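Local coordinates for protein Atg5 (Kluyveromyces marxianus, PDB 3VQI) that is conjugated to Atg12 and is required for autophagic vesicle formation, cytoplasm-to-vacuole transport and the selective degradation of the nucleus, at residues D168-N171 and F172-S175; S182-M185 and A186-K190. All blocks are in the same frame, centred on the assembly; numbering follows the deposited sequence.

Contact 1 lies on helix 166-178 and contact 2 on helix 181-189, the next helix along the chain, and their centres are about 9 Å apart. Both belong to the alpha-helical bundle region of Atg5, which also has two ubiquitin-like domains, UblA and UblB. A tight connection folds the second helix back on the first, and the two touch directly: the rings of Phe172 and Phe184 meet with CE1 of the former 3.4 Å from CE2 of the latter. At the margin, Asp168 OD2 and Lys190 NZ form a salt bridge of 3.3 Å. A largely apolar interface, with one salt bridge at its edge, thus packs the two consecutive helices together.

Contact 1 (D168-N171 and F172-S175); sequences DFEN and FWVS
Phe169 and Phe172 stand three residues apart on helix 166-178 and bring their rings together on its buried side, CD2 of Phe169 lying 4.3 Å from CD2 of Phe172. The approach is oblique and no closer than this; each ring also has other partners: Arg144 makes a cation-pi contact with Phe169, while Trp147 meets Phe172 edge-to-face. Large aromatic residues suit this side, where Trp143 of helix 135-155 meets both Phe172 and Trp173.

Glu170 only brushes Trp173. It bends at chi2 (55°), which swings its carboxylate forward along the helix until OE2 comes 4.2 Å from Trp173 CD1, the carboxylate and ring planes 57° apart. The main partner of OE2 is Lys140, with which it forms a salt bridge. Helix 166-178 belongs to the alpha-helical bundle region and is packed by helices 135-155 and 181-189.

Backbone bonds of the i to i+4 alpha-helical pattern run beneath these side chains. Val174 N gives a nearly straight bond to Glu170 O at 2.9 Å, and Ser175 N reaches Asn171 O at 3.0 Å. Ser175 also turns its hydroxyl back onto its own helix: with chi1 at 76°, OG donates to Phe172 O at 2.6 Å. A small serine fits this buried place, since its hydroxyl is satisfied within the helix while the side chain packs against Phe184 of helix 181-189.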
ATOM      1  N   ASP A 168      10.569 -18.091 -10.074  1.00 71.93           N
ATOM      2  CA  ASP A 168      10.058 -17.029 -10.938  1.00 72.69           C
ATOM      3  C   ASP A 168       9.169 -16.095 -10.125  1.00 72.30           C
ATOM      4  O   ASP A 168       9.141 -14.887 -10.358  1.00 71.64           O
ATOM      5  CB  ASP A 168       9.281 -17.644 -12.104  1.00 75.28           C
ATOM      6  CG  ASP A 168       9.400 -16.829 -13.375  1.00 78.34           C
ATOM      7  OD1 ASP A 168      10.537 -16.453 -13.738  1.00 80.95           O
ATOM      8  OD2 ASP A 168       8.364 -16.571 -14.022  1.00 80.16           O
ATOM      9  N   PHE A 169       8.440 -16.676  -9.172  1.00 72.22           N
ATOM     10  CA  PHE A 169       7.582 -15.920  -8.267  1.00 71.95           C
ATOM     11  C   PHE A 169       8.431 -15.289  -7.162  1.00 70.56           C
ATOM     12  O   PHE A 169       8.213 -14.136  -6.772  1.00 68.56           O
ATOM     13  CB  PHE A 169       6.522 -16.826  -7.635  1.00 74.61           C
ATOM     14  CG  PHE A 169       5.896 -16.239  -6.399  1.00 77.09           C
ATOM     15  CD1 PHE A 169       6.415 -16.514  -5.126  1.00 79.03           C
ATOM     16  CD2 PHE A 169       4.845 -15.338  -6.511  1.00 77.55           C
ATOM     17  CE1 PHE A 169       5.889 -15.889  -3.986  1.00 79.77           C
ATOM     18  CE2 PHE A 169       4.316 -14.711  -5.387  1.00 79.38           C
ATOM     19  CZ  PHE A 169       4.840 -14.986  -4.119  1.00 79.62           C
ATOM     20  N   GLU A 170       9.387 -16.069  -6.651  1.00 69.51           N
ATOM     21  CA  GLU A 170      10.321 -15.635  -5.593  1.00 68.42           C
ATOM     22  C   GLU A 170      11.061 -14.438  -6.122  1.00 66.70           C
ATOM     23  O   GLU A 170      11.389 -13.535  -5.392  1.00 66.75           O
ATOM     24  CB  GLU A 170      11.335 -16.753  -5.286  1.00 68.86           C
ATOM     25  CG  GLU A 170      12.173 -16.602  -3.988  1.00 72.03           C
ATOM     26  CD  GLU A 170      11.299 -16.415  -2.754  1.00 74.42           C
ATOM     27  OE1 GLU A 170      10.147 -16.910  -2.774  1.00 74.53           O
ATOM     28  OE2 GLU A 170      11.744 -15.781  -1.760  1.00 75.75           O
ATOM     29  N   ASN A 171      11.353 -14.479  -7.411  1.00 65.08           N
ATOM     30  CA  ASN A 171      12.046 -13.401  -8.097  1.00 64.46           C
ATOM     31  C   ASN A 171      11.064 -12.223  -8.167  1.00 61.64           C
ATOM     32  O   ASN A 171      11.467 -11.058  -8.161  1.00 61.75           O
ATOM     33  CB  ASN A 171      12.442 -13.840  -9.524  1.00 67.68           C
ATOM     34  CG  ASN A 171      13.459 -12.933 -10.137  1.00 71.52           C
ATOM     35  OD1 ASN A 171      13.763 -13.027 -11.321  1.00 76.31           O
ATOM     36  ND2 ASN A 171      14.010 -12.042  -9.321  1.00 73.62           N
ATOM     37  N   PHE A 172       9.771 -12.539  -8.253  1.00 58.59           N
ATOM     38  CA  PHE A 172       8.710 -11.520  -8.322  1.00 55.02           C
ATOM     39  C   PHE A 172       8.718 -10.759  -6.998  1.00 53.63           C
ATOM     40  O   PHE A 172       8.705  -9.532  -6.968  1.00 52.44           O
ATOM     41  CB  PHE A 172       7.352 -12.208  -8.547  1.00 53.56           C
ATOM     42  CG  PHE A 172       6.232 -11.272  -8.908  1.00 51.63           C
ATOM     43  CD1 PHE A 172       6.466 -10.140  -9.678  1.00 49.54           C
ATOM     44  CD2 PHE A 172       4.925 -11.564  -8.528  1.00 51.68           C
ATOM     45  CE1 PHE A 172       5.421  -9.308 -10.063  1.00 49.80           C
ATOM     46  CE2 PHE A 172       3.867 -10.733  -8.910  1.00 51.60           C
ATOM     47  CZ  PHE A 172       4.118  -9.606  -9.682  1.00 48.96           C
ATOM     48  N   TRP A 173       8.763 -11.513  -5.905  1.00 53.15           N
ATOM     49  CA  TRP A 173       8.805 -10.938  -4.569  1.00 52.04           C
ATOM     50  C   TRP A 173      10.053 -10.072  -4.445  1.00 51.13           C
ATOM     51  O   TRP A 173       9.968  -8.865  -4.190  1.00 51.63           O
ATOM     52  CB  TRP A 173       8.838 -12.055  -3.524  1.00 52.74           C
ATOM     53  CG  TRP A 173       9.073 -11.592  -2.103  1.00 56.18           C
ATOM     54  CD1 TRP A 173      10.061 -12.017  -1.257  1.00 56.32           C
ATOM     55  CD2 TRP A 173       8.277 -10.663  -1.353  1.00 56.11           C
ATOM     56  NE1 TRP A 173       9.928 -11.414  -0.026  1.00 58.07           N
ATOM     57  CE2 TRP A 173       8.841 -10.578  -0.057  1.00 56.59           C
ATOM     58  CE3 TRP A 173       7.140  -9.894  -1.648  1.00 56.54           C
ATOM     59  CZ2 TRP A 173       8.310  -9.760   0.943  1.00 57.12           C
ATOM     60  CZ3 TRP A 173       6.608  -9.077  -0.651  1.00 58.22           C
ATOM     61  CH2 TRP A 173       7.197  -9.019   0.632  1.00 58.27           C
ATOM     62  N   VAL A 174      11.209 -10.695  -4.651  1.00 49.76           N
ATOM     63  CA  VAL A 174      12.488 -10.010  -4.557  1.00 47.59           C
ATOM     64  C   VAL A 174      12.540  -8.679  -5.311  1.00 47.07           C
ATOM     65  O   VAL A 174      13.163  -7.728  -4.840  1.00 44.29           O
ATOM     66  CB  VAL A 174      13.640 -10.928  -5.040  1.00 47.49           C
ATOM     67  CG1 VAL A 174      14.913 -10.128  -5.233  1.00 45.69           C
ATOM     68  CG2 VAL A 174      13.886 -12.023  -4.014  1.00 45.06           C
ATOM     69  N   SER A 175      11.877  -8.602  -6.464  1.00 47.42           N
ATOM     70  CA  SER A 175      11.882  -7.372  -7.254  1.00 49.28           C
ATOM     71  C   SER A 175      11.375  -6.184  -6.438  1.00 50.91           C
ATOM     72  O   SER A 175      11.861  -5.056  -6.580  1.00 49.30           O
ATOM     73  CB  SER A 175      11.001  -7.528  -8.487  1.00 52.19           C
ATOM     74  OG  SER A 175       9.629  -7.447  -8.130  1.00 55.04           O
TER

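Contact 2 (S182-M185 and A186-K190); sequences SDFM and AVRSK
Arg188 lies alongside Met185 on helix 181-189, the two chains running abreast in one direction, and its course can be followed atom by atom. CB sits over the preceding turn, 3.5 Å from Met185 O. The chain then leaves extended, CG opposite the backbone N at chi1 -170° and chi2 close to 180°, which carries CD to the ring of Phe184, 3.9 Å from CE1. Here the aliphatic part of the arginine serves as an apolar neighbour for a buried phenylalanine that also meets Trp12 and Phe172. A bend at chi3 (108°) turns the guanidinium so that one face lies against the Met185 methyl: CZ is 3.8 Å from Met185 CE, which is displaced from the centre of the group. Met185 O lies at the guanidinium edge, in its plane. Methionine suits the place because its flexible chain, bent at chi2 and chi3, can bring its methyl over a planar cation, with the sulfur close by.

This is i to i+3 and i to i+4 packing on the last turns of a helix in the alpha-helical bundle region, with Arg188 N bonded to Phe184 O at 3.0 Å. Met185 O is gripped by two bonds from Ser189, one from N at 3.0 Å and one from OG at 2.9 Å, which reach it from opposite faces of its plane. An alanine in place of Arg188 would remove the guanidinium and the CD methylene, and would probably leave the Met185 methyl without its flat partner and the Phe184 ring less covered.

For the Arg188 side chain the contact is mostly dispersion and shape, methylenes against an aromatic ring and a flat face against the methyl of a thioether, whereas Ser189 adds hydrogen bonds; Met185 O probably also exerts a mild, longer-range attraction on the cation, short of a bond.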
ATOM      1  N   SER A 182      12.401  -4.049 -14.055  1.00 58.79           N
ATOM      2  CA  SER A 182      12.289  -4.917 -15.224  1.00 58.47           C
ATOM      3  C   SER A 182      11.977  -6.324 -14.744  1.00 58.15           C
ATOM      4  O   SER A 182      11.230  -7.071 -15.386  1.00 58.12           O
ATOM      5  CB  SER A 182      13.598  -4.903 -16.018  1.00 59.05           C
ATOM      6  OG  SER A 182      13.922  -3.572 -16.387  1.00 62.52           O
ATOM      7  N   ASP A 183      12.554  -6.679 -13.601  1.00 56.91           N
ATOM      8  CA  ASP A 183      12.315  -7.990 -13.022  1.00 58.66           C
ATOM      9  C   ASP A 183      10.851  -8.095 -12.615  1.00 59.50           C
ATOM     10  O   ASP A 183      10.222  -9.141 -12.776  1.00 60.08           O
ATOM     11  CB  ASP A 183      13.206  -8.199 -11.801  1.00 59.92           C
ATOM     12  CG  ASP A 183      14.574  -8.757 -12.160  1.00 63.57           C
ATOM     13  OD1 ASP A 183      15.032  -8.548 -13.311  1.00 62.20           O
ATOM     14  OD2 ASP A 183      15.195  -9.397 -11.281  1.00 65.06           O
ATOM     15  N   PHE A 184      10.309  -6.998 -12.091  1.00 59.77           N
ATOM     16  CA  PHE A 184       8.923  -6.961 -11.657  1.00 59.29           C
ATOM     17  C   PHE A 184       7.984  -7.048 -12.860  1.00 59.14           C
ATOM     18  O   PHE A 184       7.146  -7.949 -12.933  1.00 58.55           O
ATOM     19  CB  PHE A 184       8.658  -5.679 -10.846  1.00 59.33           C
ATOM     20  CG  PHE A 184       7.227  -5.520 -10.412  1.00 57.39           C
ATOM     21  CD1 PHE A 184       6.351  -4.722 -11.145  1.00 57.45           C
ATOM     22  CD2 PHE A 184       6.743  -6.213  -9.305  1.00 56.68           C
ATOM     23  CE1 PHE A 184       5.013  -4.618 -10.789  1.00 56.05           C
ATOM     24  CE2 PHE A 184       5.410  -6.119  -8.935  1.00 55.87           C
ATOM     25  CZ  PHE A 184       4.539  -5.319  -9.680  1.00 58.33           C
ATOM     26  N   MET A 185       8.134  -6.123 -13.805  1.00 59.29           N
ATOM     27  CA  MET A 185       7.293  -6.113 -15.008  1.00 60.86           C
ATOM     28  C   MET A 185       7.360  -7.456 -15.734  1.00 60.16           C
ATOM     29  O   MET A 185       6.382  -7.906 -16.324  1.00 58.90           O
ATOM     30  CB  MET A 185       7.736  -5.004 -15.975  1.00 60.91           C
ATOM     31  CG  MET A 185       7.602  -3.590 -15.432  1.00 65.01           C
ATOM     32  SD  MET A 185       5.889  -3.125 -15.067  1.00 68.84           S
ATOM     33  CE  MET A 185       5.340  -2.531 -16.702  1.00 68.99           C
ATOM     34  N   ALA A 186       8.526  -8.091 -15.676  1.00 61.60           N
ATOM     35  CA  ALA A 186       8.744  -9.370 -16.334  1.00 62.64           C
ATOM     36  C   ALA A 186       7.702 -10.390 -15.937  1.00 62.94           C
ATOM     37  O   ALA A 186       6.992 -10.918 -16.793  1.00 63.93           O
ATOM     38  CB  ALA A 186      10.135  -9.897 -16.007  1.00 63.12           C
ATOM     39  N   VAL A 187       7.614 -10.669 -14.639  1.00 63.07           N
ATOM     40  CA  VAL A 187       6.653 -11.642 -14.134  1.00 62.55           C
ATOM     41  C   VAL A 187       5.215 -11.110 -14.180  1.00 63.76           C
ATOM     42  O   VAL A 187       4.267 -11.876 -14.356  1.00 61.86           O
ATOM     43  CB  VAL A 187       7.008 -12.067 -12.699  1.00 60.80           C
ATOM     44  CG1 VAL A 187       6.086 -13.176 -12.238  1.00 58.60           C
ATOM     45  CG2 VAL A 187       8.455 -12.529 -12.648  1.00 58.79           C
ATOM     46  N   ARG A 188       5.050  -9.800 -14.036  1.00 65.24           N
ATOM     47  CA  ARG A 188       3.709  -9.224 -14.088  1.00 68.10           C
ATOM     48  C   ARG A 188       3.098  -9.634 -15.430  1.00 70.11           C
ATOM     49  O   ARG A 188       1.912  -9.966 -15.520  1.00 69.44           O
ATOM     50  CB  ARG A 188       3.770  -7.697 -13.980  1.00 67.12           C
ATOM     51  CG  ARG A 188       2.412  -7.027 -13.776  1.00 68.32           C
ATOM     52  CD  ARG A 188       2.522  -5.501 -13.692  1.00 70.26           C
ATOM     53  NE  ARG A 188       1.998  -4.836 -14.881  1.00 74.09           N
ATOM     54  CZ  ARG A 188       2.490  -4.980 -16.114  1.00 77.59           C
ATOM     55  NH1 ARG A 188       3.538  -5.768 -16.345  1.00 77.80           N
ATOM     56  NH2 ARG A 188       1.922  -4.340 -17.129  1.00 78.40           N
ATOM     57  N   SER A 189       3.934  -9.623 -16.466  1.00 72.75           N
ATOM     58  CA  SER A 189       3.517  -9.995 -17.818  1.00 74.33           C
ATOM     59  C   SER A 189       3.092 -11.455 -17.865  1.00 74.91           C
ATOM     60  O   SER A 189       2.049 -11.788 -18.421  1.00 75.13           O
ATOM     61  CB  SER A 189       4.663  -9.774 -18.810  1.00 74.10           C
ATOM     62  OG  SER A 189       5.026  -8.408 -18.876  1.00 75.95           O
ATOM     63  N   LYS A 190       3.905 -12.328 -17.283  1.00 76.31           N
ATOM     64  CA  LYS A 190       3.583 -13.749 -17.271  1.00 78.53           C
ATOM     65  C   LYS A 190       2.285 -14.019 -16.501  1.00 79.44           C
ATOM     66  O   LYS A 190       1.868 -15.171 -16.351  1.00 80.01           O
ATOM     67  CB  LYS A 190       4.738 -14.554 -16.656  1.00 78.71           C
ATOM     68  CG  LYS A 190       6.013 -14.587 -17.500  1.00 78.99           C
ATOM     69  CD  LYS A 190       7.046 -15.550 -16.914  1.00 80.16           C
ATOM     70  CE  LYS A 190       8.336 -15.557 -17.722  1.00 79.87           C
ATOM     71  NZ  LYS A 190       9.372 -16.455 -17.134  1.00 80.69           N
TER